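Local coordinates for protein cytochrome P450 reductase (Amycolatopsis methanolica 239, PDB 5OGX) that transfers electrons from NADH through FAD and a [2Fe-2S] cluster to its partner cytochrome P450, which O-demethylates guaiacol and other lignin-derived aromatics, at residues L47-G58 and Q78-S89. Numbering follows the deposited sequence.
Sequences LQVLSGEVDHGG and QARPLADTEVRS. Unlike the reference sequence in segment 47-58: G58 (reference Ala).
Q48 and R88 both set CG anti to the backbone N (chi1 177° and 178°); the glutamine then runs on extended while the arginine bends at chi3 (61°), turning its guanidinium back to the amide. The two residues form a hydrogen-bonded antiparallel pair in the beta-grasp sheet of the plant-type [2Fe-2S] ferredoxin domain, where strand 85-88 lies between strands 46-51 and 5-9. On the face that carries both side chains, Q48 OE1 takes R88 NE in its carbonyl plane at 3.0 Å, whereas R88 NH2 reaches the same OE1 from above that plane; the oxygen itself sits near the guanidinium plane, with the amide steeply inclined to it. A leucine in place of Q48 would probably leave R88 NE and NH2 without this shared acceptor and the guanidinium freer to swing. On the opposite face from Q48 and R88, V87 CG2 meets L47 CD1 at 4.0 Å, and L22 of helix 22-28 touches both residues. Farther along, L50 N and, weakly, S51 N both point to E86 O, a classic beta bulge; a water bridges S51 OG and E86 OE2. The chain then turns through G52, and a second, two-stranded ladder begins at V54. At the junction T85 OG1 donates to A83 O and accepts from E53 N (3.2 Å), while the extended E53 side chain lies across L82 CD1. D55 and R80 exchange two backbone bonds in this second ladder, and V54 CB meets A79 CB. R80 NE is held by G19 O, outside the pair. Two residues before R80, Q78 follows the cluster ligand C77. Here one water accepts from G58 N (2.9 Å) and R80 NH1 and donates to Q78 O and, at 3.0 Å, to Q78 OE1.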
# COMPACT_ATOMS: atom_id res chain seq x y z
N LEU A 47 -4.03 -4.04 -18.66
CA LEU A 47 -4.89 -3.30 -19.56
C LEU A 47 -5.02 -4.09 -20.85
O LEU A 47 -4.11 -4.85 -21.21
CB LEU A 47 -4.30 -1.94 -19.95
CG LEU A 47 -3.95 -0.84 -18.96
CD1 LEU A 47 -3.19 0.24 -19.67
CD2 LEU A 47 -5.23 -0.30 -18.41
N GLN A 48 -6.13 -3.90 -21.56
CA GLN A 48 -6.20 -4.29 -22.97
C GLN A 48 -5.93 -3.07 -23.83
O GLN A 48 -6.56 -2.02 -23.65
CB GLN A 48 -7.56 -4.89 -23.34
CG GLN A 48 -7.64 -5.24 -24.85
CD GLN A 48 -9.05 -5.56 -25.34
OE1 GLN A 48 -10.04 -5.35 -24.64
NE2 GLN A 48 -9.15 -6.06 -26.57
N VAL A 49 -4.98 -3.19 -24.75
CA VAL A 49 -4.73 -2.13 -25.72
C VAL A 49 -5.76 -2.29 -26.83
O VAL A 49 -5.75 -3.29 -27.55
CB VAL A 49 -3.30 -2.19 -26.27
CG1 VAL A 49 -3.12 -1.14 -27.35
CG2 VAL A 49 -2.31 -1.97 -25.14
N LEU A 50 -6.66 -1.32 -26.96
CA LEU A 50 -7.73 -1.39 -27.96
C LEU A 50 -7.29 -0.86 -29.32
O LEU A 50 -7.70 -1.40 -30.35
CB LEU A 50 -8.96 -0.63 -27.49
CG LEU A 50 -9.55 -1.10 -26.16
CD1 LEU A 50 -10.50 -0.07 -25.55
CD2 LEU A 50 -10.26 -2.43 -26.36
N SER A 51 -6.49 0.20 -29.32
CA SER A 51 -5.92 0.77 -30.53
C SER A 51 -4.64 1.49 -30.15
O SER A 51 -4.48 1.94 -29.01
CB SER A 51 -6.90 1.72 -31.24
OG SER A 51 -7.22 2.81 -30.40
N GLY A 52 -3.72 1.59 -31.10
CA GLY A 52 -2.42 2.16 -30.85
C GLY A 52 -1.35 1.11 -30.63
O GLY A 52 -1.45 -0.03 -31.08
N GLU A 53 -0.31 1.51 -29.91
CA GLU A 53 0.85 0.64 -29.76
C GLU A 53 1.66 1.11 -28.56
O GLU A 53 1.78 2.32 -28.31
CB GLU A 53 1.72 0.64 -31.03
CG GLU A 53 2.78 -0.45 -31.05
CD GLU A 53 3.86 -0.23 -32.11
OE1 GLU A 53 3.87 0.85 -32.74
OE2 GLU A 53 4.69 -1.14 -32.29
N VAL A 54 2.21 0.16 -27.83
CA VAL A 54 3.00 0.47 -26.65
C VAL A 54 4.31 -0.31 -26.70
O VAL A 54 4.44 -1.33 -27.38
CB VAL A 54 2.25 0.16 -25.34
CG1 VAL A 54 0.98 1.00 -25.26
CG2 VAL A 54 1.91 -1.33 -25.25
N ASP A 55 5.29 0.22 -25.98
CA ASP A 55 6.49 -0.51 -25.63
C ASP A 55 6.29 -1.08 -24.23
O ASP A 55 5.92 -0.34 -23.32
CB ASP A 55 7.72 0.40 -25.67
CG ASP A 55 8.94 -0.25 -25.07
OD1 ASP A 55 9.52 -1.13 -25.73
OD2 ASP A 55 9.32 0.12 -23.94
N HIS A 56 6.49 -2.39 -24.08
CA HIS A 56 6.18 -3.03 -22.80
C HIS A 56 7.21 -2.76 -21.72
O HIS A 56 6.97 -3.15 -20.57
CB HIS A 56 6.01 -4.53 -23.01
CG HIS A 56 4.76 -4.88 -23.76
ND1 HIS A 56 3.50 -4.70 -23.23
CD2 HIS A 56 4.58 -5.36 -25.01
CE1 HIS A 56 2.60 -5.08 -24.12
NE2 HIS A 56 3.23 -5.49 -25.21
N GLY A 57 8.32 -2.12 -22.04
CA GLY A 57 9.27 -1.71 -21.00
C GLY A 57 9.80 -2.89 -20.21
O GLY A 57 10.18 -3.93 -20.76
N GLY A 58 9.82 -2.73 -18.89
CA GLY A 58 10.39 -3.74 -18.02
C GLY A 58 9.39 -4.75 -17.50
O GLY A 58 9.63 -5.39 -16.47
N GLN A 78 4.20 -0.27 -16.83
CA GLN A 78 5.39 -0.54 -17.61
C GLN A 78 5.28 -0.06 -19.04
O GLN A 78 6.30 0.18 -19.69
CB GLN A 78 5.69 -2.05 -17.60
CG GLN A 78 5.80 -2.59 -16.20
CD GLN A 78 7.02 -2.02 -15.51
OE1 GLN A 78 8.12 -2.03 -16.08
NE2 GLN A 78 6.84 -1.50 -14.31
N ALA A 79 4.06 0.15 -19.54
CA ALA A 79 3.85 0.42 -20.95
C ALA A 79 4.03 1.91 -21.25
O ALA A 79 3.48 2.76 -20.54
CB ALA A 79 2.45 -0.04 -21.37
N ARG A 80 4.81 2.21 -22.29
CA ARG A 80 4.90 3.57 -22.78
C ARG A 80 4.36 3.63 -24.21
O ARG A 80 4.63 2.73 -25.01
CB ARG A 80 6.34 4.09 -22.75
CG ARG A 80 6.94 4.09 -21.35
CD ARG A 80 8.43 4.48 -21.35
NE ARG A 80 8.90 4.67 -19.98
CZ ARG A 80 9.26 3.67 -19.17
NH1 ARG A 80 9.20 2.41 -19.61
NH2 ARG A 80 9.66 3.92 -17.93
N PRO A 81 3.60 4.66 -24.54
CA PRO A 81 2.94 4.70 -25.85
C PRO A 81 3.94 4.98 -26.95
O PRO A 81 4.89 5.75 -26.77
CB PRO A 81 1.94 5.86 -25.70
CG PRO A 81 2.58 6.76 -24.67
CD PRO A 81 3.26 5.83 -23.70
N LEU A 82 3.72 4.35 -28.10
CA LEU A 82 4.44 4.66 -29.33
C LEU A 82 3.54 5.33 -30.35
O LEU A 82 3.99 5.65 -31.46
CB LEU A 82 5.05 3.39 -29.92
CG LEU A 82 5.92 2.57 -28.95
CD1 LEU A 82 6.15 1.16 -29.48
CD2 LEU A 82 7.24 3.28 -28.71
N ALA A 83 2.27 5.54 -30.01
CA ALA A 83 1.28 6.22 -30.83
C ALA A 83 0.12 6.57 -29.91
O ALA A 83 0.09 6.16 -28.75
CB ALA A 83 0.82 5.35 -32.00
N ASP A 84 -0.84 7.33 -30.44
CA ASP A 84 -2.07 7.55 -29.68
C ASP A 84 -2.70 6.19 -29.39
O ASP A 84 -2.80 5.34 -30.28
CB ASP A 84 -3.03 8.43 -30.45
CG ASP A 84 -2.47 9.80 -30.72
OD1 ASP A 84 -1.43 10.14 -30.13
OD2 ASP A 84 -3.07 10.53 -31.53
N THR A 85 -3.08 5.98 -28.13
CA THR A 85 -3.41 4.64 -27.66
C THR A 85 -4.65 4.69 -26.79
O THR A 85 -4.76 5.51 -25.88
CB THR A 85 -2.23 4.05 -26.88
OG1 THR A 85 -1.14 3.80 -27.79
CG2 THR A 85 -2.60 2.75 -26.18
N GLU A 86 -5.60 3.80 -27.10
CA GLU A 86 -6.84 3.66 -26.35
C GLU A 86 -6.78 2.34 -25.59
O GLU A 86 -6.47 1.30 -26.18
CB GLU A 86 -8.04 3.67 -27.30
CG GLU A 86 -9.36 3.43 -26.59
CD GLU A 86 -10.55 3.35 -27.54
OE1 GLU A 86 -11.69 3.24 -27.04
OE2 GLU A 86 -10.35 3.39 -28.78
N VAL A 87 -7.10 2.36 -24.29
CA VAL A 87 -6.96 1.16 -23.48
C VAL A 87 -8.25 0.87 -22.72
O VAL A 87 -9.11 1.73 -22.54
CB VAL A 87 -5.78 1.26 -22.49
CG1 VAL A 87 -4.48 1.54 -23.25
CG2 VAL A 87 -6.04 2.32 -21.45
N ARG A 88 -8.37 -0.38 -22.29
CA ARG A 88 -9.48 -0.81 -21.45
C ARG A 88 -8.90 -1.36 -20.17
O ARG A 88 -8.05 -2.26 -20.20
CB ARG A 88 -10.35 -1.86 -22.12
CG ARG A 88 -11.48 -2.34 -21.18
CD ARG A 88 -12.33 -3.41 -21.82
NE ARG A 88 -11.58 -4.62 -22.15
CZ ARG A 88 -11.15 -5.51 -21.26
NH1 ARG A 88 -11.40 -5.36 -19.97
NH2 ARG A 88 -10.49 -6.59 -21.69
N SER A 89 -9.35 -0.81 -19.05
CA SER A 89 -8.96 -1.29 -17.73
C SER A 89 -10.20 -1.93 -17.11
O SER A 89 -10.96 -2.59 -17.81
CB SER A 89 -8.39 -0.13 -16.89
OG SER A 89 -8.06 -0.53 -15.57
O HOH W 1 -9.16 5.16 -30.25
O HOH W 2 8.12 1.05 -21.81
O HOH W 3 9.07 -0.04 -18.13